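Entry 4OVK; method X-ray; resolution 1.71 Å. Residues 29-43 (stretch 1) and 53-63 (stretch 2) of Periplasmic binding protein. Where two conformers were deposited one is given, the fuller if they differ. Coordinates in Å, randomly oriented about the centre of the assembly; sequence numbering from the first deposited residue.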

ATOM      1  N   LYS A  29       0.758  20.372 -21.892  1.00 24.65           N
ATOM      2  CA  LYS A  29       2.163  20.147 -21.570  1.00 24.67           C
ATOM      3  C   LYS A  29       2.390  20.370 -20.075  1.00 21.47           C
ATOM      4  O   LYS A  29       3.092  19.591 -19.420  1.00 23.37           O
ATOM      5  CB  LYS A  29       3.053  21.075 -22.415  1.00 31.90           C
ATOM      6  CG  LYS A  29       4.544  20.781 -22.313  1.00 41.54           C
ATOM      7  CD  LYS A  29       5.282  21.130 -23.604  1.00 50.57           C
ATOM      8  CE  LYS A  29       5.310  22.626 -23.880  1.00 60.44           C
ATOM      9  NZ  LYS A  29       6.401  23.320 -23.137  1.00 71.79           N
ATOM     10  N   GLU A  30       1.767  21.417 -19.550  1.00 19.62           N
ATOM     11  CA  GLU A  30       1.814  21.772 -18.132  1.00 22.88           C
ATOM     12  C   GLU A  30       0.527  21.306 -17.441  1.00 19.40           C
ATOM     13  O   GLU A  30      -0.552  21.858 -17.665  1.00 20.82           O
ATOM     14  CB  GLU A  30       1.977  23.286 -18.003  1.00 27.15           C
ATOM     15  CG  GLU A  30       1.762  23.870 -16.616  1.00 37.95           C
ATOM     16  CD  GLU A  30       2.818  23.454 -15.611  1.00 43.53           C
ATOM     17  OE1 GLU A  30       3.923  23.036 -16.027  1.00 48.39           O
ATOM     18  OE2 GLU A  30       2.538  23.557 -14.396  1.00 52.06           O
ATOM     19  N   ILE A  31       0.656  20.285 -16.596  1.00 18.07           N
ATOM     20  CA  ILE A  31      -0.477  19.702 -15.877  1.00 16.22           C
ATOM     21  C   ILE A  31      -0.491  20.298 -14.491  1.00 15.96           C
ATOM     22  O   ILE A  31       0.497  20.209 -13.767  1.00 18.67           O
ATOM     23  CB  ILE A  31      -0.378  18.171 -15.830  1.00 14.87           C
ATOM     24  CG1 ILE A  31      -0.498  17.590 -17.262  1.00 16.19           C
ATOM     25  CG2 ILE A  31      -1.415  17.561 -14.894  1.00 14.55           C
ATOM     26  CD1 ILE A  31      -1.879  17.701 -17.898  1.00 15.73           C
ATOM     27  N   ASN A  32      -1.590  20.961 -14.152  1.00 16.65           N
ATOM     28  CA  ASN A  32      -1.709  21.635 -12.871  1.00 15.62           C
ATOM     29  C   ASN A  32      -2.840  21.096 -11.992  1.00 12.70           C
ATOM     30  O   ASN A  32      -2.855  21.382 -10.820  1.00 13.68           O
ATOM     31  CB  ASN A  32      -1.882  23.135 -13.100  1.00 17.66           C
ATOM     32  CG  ASN A  32      -1.490  23.971 -11.891  1.00 20.91           C
ATOM     33  OD1 ASN A  32      -0.434  23.752 -11.261  1.00 21.49           O
ATOM     34  ND2 ASN A  32      -2.325  24.966 -11.573  1.00 19.84           N
ATOM     35  N   ARG A  33      -3.767  20.329 -12.571  1.00 14.21           N
ATOM     36  CA  ARG A  33      -4.961  19.839 -11.880  1.00 13.13           C
ATOM     37  C   ARG A  33      -5.185  18.370 -12.243  1.00 13.63           C
ATOM     38  O   ARG A  33      -5.441  18.025 -13.413  1.00 13.36           O
ATOM     39  CB  ARG A  33      -6.188  20.665 -12.260  1.00 13.65           C
ATOM     40  CG  ARG A  33      -6.129  22.124 -11.846  1.00 14.82           C
ATOM     41  CD  ARG A  33      -7.333  22.910 -12.355  1.00 15.18           C
ATOM     42  NE  ARG A  33      -8.604  22.471 -11.775  1.00 13.65           N
ATOM     43  CZ  ARG A  33      -9.055  22.820 -10.571  1.00 14.43           C
ATOM     44  NH1 ARG A  33      -8.340  23.623  -9.776  1.00 14.99           N
ATOM     45  NH2 ARG A  33     -10.233  22.353 -10.143  1.00 14.17           N
ATOM     46  N   ILE A  34      -5.067  17.506 -11.237  0.50 12.64           N
ATOM     47  CA  ILE A  34      -5.212  16.079 -11.443  0.50 11.91           C
ATOM     48  C   ILE A  34      -6.293  15.503 -10.556  0.50 11.58           C
ATOM     49  O   ILE A  34      -6.358  15.812  -9.360  0.50 11.09           O
ATOM     50  CB  ILE A  34      -3.904  15.339 -11.154  0.50 12.81           C
ATOM     51  CG1 ILE A  34      -2.805  15.863 -12.073  0.50 14.27           C
ATOM     52  CG2 ILE A  34      -4.110  13.841 -11.329  0.50 12.92           C
ATOM     53  CD1 ILE A  34      -1.414  15.518 -11.590  0.50 15.17           C
ATOM     54  N   ALA A  35      -7.150  14.676 -11.155  1.00 11.01           N
ATOM     55  CA  ALA A  35      -8.146  13.914 -10.392  1.00 11.24           C
ATOM     56  C   ALA A  35      -7.807  12.423 -10.471  1.00 11.59           C
ATOM     57  O   ALA A  35      -7.338  11.936 -11.504  1.00 11.74           O
ATOM     58  CB  ALA A  35      -9.549  14.165 -10.905  1.00 11.86           C
ATOM     59  N   ILE A  36      -8.063  11.703  -9.376  1.00 11.11           N
ATOM     60  CA  ILE A  36      -7.572  10.346  -9.228  1.00 10.97           C
ATOM     61  C   ILE A  36      -8.678   9.417  -8.759  1.00 10.42           C
ATOM     62  O   ILE A  36      -9.174   9.547  -7.651  1.00 10.99           O
ATOM     63  CB  ILE A  36      -6.380  10.305  -8.246  1.00 11.47           C
ATOM     64  CG1 ILE A  36      -5.310  11.304  -8.670  1.00 13.64           C
ATOM     65  CG2 ILE A  36      -5.802   8.894  -8.151  1.00 11.12           C
ATOM     66  CD1 ILE A  36      -4.515  11.902  -7.553  1.00 14.96           C
ATOM     67  N   VAL A  37      -9.065   8.481  -9.629  1.00 11.37           N
ATOM     68  CA  VAL A  37     -10.090   7.495  -9.307  1.00 12.57           C
ATOM     69  C   VAL A  37      -9.574   6.351  -8.409  1.00 12.05           C
ATOM     70  O   VAL A  37     -10.206   6.042  -7.394  1.00 12.18           O
ATOM     71  CB  VAL A  37     -10.751   6.954 -10.598  1.00 14.36           C
ATOM     72  CG1 VAL A  37     -11.583   5.696 -10.327  1.00 15.40           C
ATOM     73  CG2 VAL A  37     -11.587   8.056 -11.229  1.00 15.64           C
ATOM     74  N   PRO A  38      -8.436   5.718  -8.763  1.00 12.70           N
ATOM     75  CA  PRO A  38      -7.968   4.571  -7.951  1.00 13.42           C
ATOM     76  C   PRO A  38      -7.585   4.991  -6.535  1.00 13.02           C
ATOM     77  O   PRO A  38      -6.965   6.029  -6.350  1.00 13.96           O
ATOM     78  CB  PRO A  38      -6.741   4.077  -8.720  1.00 13.84           C
ATOM     79  CG  PRO A  38      -6.969   4.528 -10.124  1.00 15.29           C
ATOM     80  CD  PRO A  38      -7.653   5.849 -10.000  1.00 13.19           C
ATOM     81  N   ILE A  39      -7.946   4.182  -5.549  1.00 12.95           N
ATOM     82  CA  ILE A  39      -7.825   4.603  -4.149  1.00 13.03           C
ATOM     83  C   ILE A  39      -6.368   4.830  -3.709  1.00 12.68           C
ATOM     84  O   ILE A  39      -6.058   5.882  -3.155  1.00 13.03           O
ATOM     85  CB  ILE A  39      -8.566   3.646  -3.197  1.00 14.67           C
ATOM     86  CG1 ILE A  39     -10.079   3.676  -3.483  1.00 17.28           C
ATOM     87  CG2 ILE A  39      -8.295   4.032  -1.745  1.00 15.47           C
ATOM     88  CD1 ILE A  39     -10.845   2.531  -2.859  1.00 19.11           C
ATOM     89  N   PRO A  40      -5.468   3.862  -3.953  1.00 16.38           N
ATOM     90  CA  PRO A  40      -4.081   4.069  -3.486  1.00 16.66           C
ATOM     91  C   PRO A  40      -3.274   5.117  -4.264  1.00 15.86           C
ATOM     92  O   PRO A  40      -2.198   5.556  -3.816  1.00 14.83           O
ATOM     93  CB  PRO A  40      -3.428   2.687  -3.668  1.00 20.37           C
ATOM     94  CG  PRO A  40      -4.329   1.907  -4.541  1.00 22.34           C
ATOM     95  CD  PRO A  40      -5.690   2.518  -4.522  1.00 19.16           C
ATOM     96  N   TRP A  41      -3.768   5.490  -5.436  1.00 13.20           N
ATOM     97  CA  TRP A  41      -3.003   6.348  -6.334  1.00 13.06           C
ATOM     98  C   TRP A  41      -2.981   7.818  -5.935  1.00 12.06           C
ATOM     99  O   TRP A  41      -2.189   8.578  -6.489  1.00 13.69           O
ATOM    100  CB  TRP A  41      -3.416   6.098  -7.808  1.00 12.90           C
ATOM    101  CG  TRP A  41      -2.824   4.783  -8.230  1.00 14.59           C
ATOM    102  CD1 TRP A  41      -3.317   3.531  -7.958  1.00 15.86           C
ATOM    103  CD2 TRP A  41      -1.561   4.583  -8.876  1.00 15.01           C
ATOM    104  NE1 TRP A  41      -2.454   2.573  -8.439  1.00 19.33           N
ATOM    105  CE2 TRP A  41      -1.371   3.193  -9.006  1.00 17.50           C
ATOM    106  CE3 TRP A  41      -0.587   5.447  -9.390  1.00 16.56           C
ATOM    107  CZ2 TRP A  41      -0.239   2.644  -9.614  1.00 18.61           C
ATOM    108  CZ3 TRP A  41       0.547   4.896  -9.991  1.00 16.14           C
ATOM    109  CH2 TRP A  41       0.711   3.507 -10.086  1.00 17.37           C
ATOM    110  N   THR A  42      -3.812   8.228  -4.971  1.00 11.85           N
ATOM    111  CA  THR A  42      -3.717   9.593  -4.444  1.00 12.00           C
ATOM    112  C   THR A  42      -2.384   9.740  -3.720  1.00 11.55           C
ATOM    113  O   THR A  42      -1.616  10.657  -3.980  1.00 10.23           O
ATOM    114  CB  THR A  42      -4.917   9.964  -3.558  1.00 12.07           C
ATOM    115  OG1 THR A  42      -6.054  10.177  -4.391  1.00 12.38           O
ATOM    116  CG2 THR A  42      -4.658  11.242  -2.765  1.00 14.15           C
ATOM    117  N   SER A  43      -2.082   8.782  -2.847  1.00 12.05           N
ATOM    118  CA  SER A  43      -0.786   8.798  -2.164  1.00 12.76           C
ATOM    119  C   SER A  43       0.388   8.657  -3.150  1.00 12.10           C
ATOM    120  O   SER A  43       1.459   9.222  -2.937  1.00 12.80           O
ATOM    121  CB  SER A  43      -0.751   7.710  -1.078  1.00 13.83           C
ATOM    122  OG  SER A  43      -0.738   6.415  -1.625  1.00 15.44           O
ATOM    123  N   LYS A  53      -0.088  19.664  -4.127  1.00 12.93           N
ATOM    124  CA  LYS A  53      -0.575  20.938  -4.667  1.00 15.93           C
ATOM    125  C   LYS A  53      -1.397  20.828  -5.951  1.00 13.07           C
ATOM    126  O   LYS A  53      -2.230  21.686  -6.193  1.00 15.59           O
ATOM    127  CB  LYS A  53       0.581  21.940  -4.873  1.00 19.70           C
ATOM    128  CG  LYS A  53       1.311  22.342  -3.584  1.00 24.18           C
ATOM    129  CD  LYS A  53       0.527  23.319  -2.719  1.00 32.24           C
ATOM    130  CE  LYS A  53       1.366  23.788  -1.536  1.00 39.92           C
ATOM    131  NZ  LYS A  53       0.551  24.392  -0.440  1.00 40.19           N
ATOM    132  N   LYS A  54      -1.168  19.796  -6.768  1.00 11.75           N
ATOM    133  CA  LYS A  54      -1.878  19.656  -8.046  1.00 12.26           C
ATOM    134  C   LYS A  54      -3.098  18.742  -8.000  1.00 10.89           C
ATOM    135  O   LYS A  54      -3.765  18.554  -9.012  1.00 13.61           O
ATOM    136  CB  LYS A  54      -0.907  19.180  -9.131  1.00 12.96           C
ATOM    137  CG  LYS A  54       0.215  20.168  -9.405  1.00 15.72           C
ATOM    138  CD  LYS A  54       1.096  19.777 -10.579  1.00 19.92           C
ATOM    139  CE  LYS A  54       1.953  20.954 -11.050  1.00 23.39           C
ATOM    140  NZ  LYS A  54       2.694  20.661 -12.317  1.00 25.20           N
ATOM    141  N   ILE A  55      -3.393  18.169  -6.825  1.00 10.14           N
ATOM    142  CA  ILE A  55      -4.455  17.197  -6.708  1.00 11.03           C
ATOM    143  C   ILE A  55      -5.767  17.927  -6.492  1.00 10.63           C
ATOM    144  O   ILE A  55      -5.885  18.726  -5.583  1.00 13.58           O
ATOM    145  CB  ILE A  55      -4.192  16.207  -5.558  1.00 11.00           C
ATOM    146  CG1 ILE A  55      -2.883  15.454  -5.813  1.00 12.25           C
ATOM    147  CG2 ILE A  55      -5.365  15.238  -5.419  1.00 11.68           C
ATOM    148  CD1 ILE A  55      -2.458  14.538  -4.683  1.00 12.38           C
ATOM    149  N   VAL A  56      -6.740  17.679  -7.352  1.00  9.89           N
ATOM    150  CA  VAL A  56      -8.048  18.367  -7.254  1.00 11.45           C
ATOM    151  C   VAL A  56      -9.237  17.429  -7.071  1.00 10.66           C
ATOM    152  O   VAL A  56     -10.355  17.886  -6.876  1.00 12.21           O
ATOM    153  CB  VAL A  56      -8.321  19.276  -8.471  1.00 12.48           C
ATOM    154  CG1 VAL A  56      -7.214  20.317  -8.599  1.00 14.53           C
ATOM    155  CG2 VAL A  56      -8.477  18.471  -9.761  1.00 13.48           C
ATOM    156  N   GLY A  57      -9.008  16.122  -7.131  1.00 10.72           N
ATOM    157  CA  GLY A  57     -10.056  15.169  -6.867  1.00 10.05           C
ATOM    158  C   GLY A  57      -9.502  13.818  -6.481  1.00  9.23           C
ATOM    159  O   GLY A  57      -8.576  13.312  -7.121  1.00  9.45           O
ATOM    160  N   ILE A  58     -10.066  13.250  -5.419  1.00  9.57           N
ATOM    161  CA  ILE A  58      -9.682  11.929  -4.937  1.00  9.96           C
ATOM    162  C   ILE A  58     -10.890  11.061  -4.595  1.00 10.07           C
ATOM    163  O   ILE A  58     -12.019  11.544  -4.424  1.00 10.87           O
ATOM    164  CB  ILE A  58      -8.745  12.050  -3.699  1.00 10.68           C
ATOM    165  CG1 ILE A  58      -9.503  12.508  -2.435  1.00 12.49           C
ATOM    166  CG2 ILE A  58      -7.601  13.002  -4.007  1.00 11.56           C
ATOM    167  CD1 ILE A  58      -8.613  12.579  -1.191  1.00 13.78           C
ATOM    168  N   HIS A  59     -10.662   9.762  -4.509  1.00 10.25           N
ATOM    169  CA  HIS A  59     -11.715   8.832  -4.167  1.00 11.70           C
ATOM    170  C   HIS A  59     -12.104   9.033  -2.685  1.00 10.39           C
ATOM    171  O   HIS A  59     -11.238   9.313  -1.833  1.00 10.90           O
ATOM    172  CB  HIS A  59     -11.226   7.417  -4.446  1.00 11.41           C
ATOM    173  CG  HIS A  59     -12.285   6.378  -4.387  1.00 12.78           C
ATOM    174  ND1 HIS A  59     -12.837   5.942  -3.199  1.00 13.62           N
ATOM    175  CD2 HIS A  59     -12.867   5.644  -5.365  1.00 13.51           C
ATOM    176  CE1 HIS A  59     -13.739   5.014  -3.455  1.00 14.07           C
ATOM    177  NE2 HIS A  59     -13.770   4.810  -4.759  1.00 15.17           N
ATOM    178  N   PRO A  60     -13.396   8.936  -2.373  1.00 10.70           N
ATOM    179  CA  PRO A  60     -13.778   9.179  -0.984  1.00 11.85           C
ATOM    180  C   PRO A  60     -13.093   8.240   0.020  1.00 12.27           C
ATOM    181  O   PRO A  60     -12.824   8.640   1.155  1.00 14.45           O
ATOM    182  CB  PRO A  60     -15.297   8.957  -0.993  1.00 12.59           C
ATOM    183  CG  PRO A  60     -15.580   8.144  -2.219  1.00 12.65           C
ATOM    184  CD  PRO A  60     -14.582   8.658  -3.216  1.00 12.04           C
ATOM    185  N   SER A  61     -12.818   7.011  -0.398  1.00 13.10           N
ATOM    186  CA  SER A  61     -12.039   6.060   0.426  1.00 13.31           C
ATOM    187  C   SER A  61     -10.563   6.440   0.570  1.00 12.33           C
ATOM    188  O   SER A  61      -9.945   6.143   1.592  1.00 15.50           O
ATOM    189  CB  SER A  61     -12.192   4.639  -0.113  1.00 15.19           C
ATOM    190  OG  SER A  61     -13.568   4.270  -0.083  1.00 18.11           O
ATOM    191  N   ALA A  62     -10.002   7.111  -0.438  1.00 10.50           N
ATOM    192  CA  ALA A  62      -8.690   7.720  -0.311  1.00 12.00           C
ATOM    193  C   ALA A  62      -8.710   8.841   0.743  1.00 11.66           C
ATOM    194  O   ALA A  62      -7.753   8.980   1.520  1.00 12.43           O
ATOM    195  CB  ALA A  62      -8.175   8.229  -1.661  1.00 11.15           C
ATOM    196  N   LYS A  63      -9.796   9.619   0.784  0.50 11.85           N
ATOM    197  CA  LYS A  63      -9.955  10.662   1.795  0.50 12.13           C
ATOM    198  C   LYS A  63     -10.046  10.011   3.171  0.50 12.90           C
ATOM    199  O   LYS A  63      -9.350  10.409   4.099  0.50 12.69           O
ATOM    200  CB  LYS A  63     -11.208  11.506   1.526  0.50 11.92           C
ATOM    201  CG  LYS A  63     -11.304  12.769   2.368  0.50 13.03           C
ATOM    202  CD  LYS A  63     -10.317  13.827   1.889  0.50 14.04           C
ATOM    203  CE  LYS A  63     -10.324  15.064   2.774  0.50 14.63           C
ATOM    204  NZ  LYS A  63     -11.661  15.691   2.888  0.50 13.42           N
TER
HETATM  205  O   HOH W   1       4.106  23.255 -12.476  1.00 37.50           O
HETATM  206  O   HOH W   2      -7.961   8.458  -5.323  1.00 12.03           O

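Residues 34-36 and 55-57 form two short parallel strands whose axes approach to 4.6 Å, with their N-to-C directions 51° apart. The register begins with Ile 34 opposite Ile 55 (CA-CA 4.9 Å) and resumes with Ala 35 opposite Gly 57 (CA-CA 4.2 Å), so that stretch 2 spends one extra residue, Val 56, in a beta bulge. Three short hydrogen bonds hold the pair: Ile 34 N to Lys 54 O, Val 56 N to Ile 34 O, and Ile 36 N to Gly 57 O, each 2.8 Å. The bond from Val 56 N is almost linear, at 178°. Because the bulge also brings the next amide to the same carbonyl, Ile 34 O accepts a second, weak bond from Gly 57 N at 3.5 Å. The CA atoms of Arg 33 and Ala 35 each lie 3.4 Å from a carbonyl across the gap, Lys 54 O and Gly 57 O respectively. The absence of a side chain at Gly 57 suits this close pairing, since an ideal CB there would lie only 3.3 Å from Ala 35 CB.

Beyond the strands, a water takes over the link. It donates to Ile 36 O and Pro 38 O (both 2.8 Å from its oxygen) and accepts from Thr 42 OG1 (2.7 Å) and His 59 N (3.1 Å), tying the turn before one helix to the start of the other.

Among the side chains, Lys 54 has the largest area covered by the opposite stretch. Its extended chain carries NZ to Ile 31 O, a hydrogen bond of 2.7 Å, and into a salt bridge with Glu 30, NZ to OE2 3.6 Å. A second water reinforces that long ion pair, donating to Glu 30 OE2 and accepting from Lys 54 NZ. Nearby, Val 56 CG1 packs over one face of the Arg 33 guanidinium, 3.7 Å from CZ.

Ile 34 and Ile 55 project to the same face of the sheet, where Ile 55 CG2 also meets Ile 36 CD1 at 4.1 Å. Thr 42 points toward stretch 2, placing OG1 3.2 Å from Ile 58 CG2.

At the far end, His 59 occupies the N-cap position of the helix beginning at Pro 60. Its ND1 accepts from Ser 61 N at 3.0 Å, a capping bond, while Ile 39 CG1 sits over the ring face in a CH-pi contact, 3.6 Å from the centroid. Ile 39 also reaches the helix itself, with CD1 3.7 Å from Ser 61 CB and CG2 4.2 Å from Ala 62 CB.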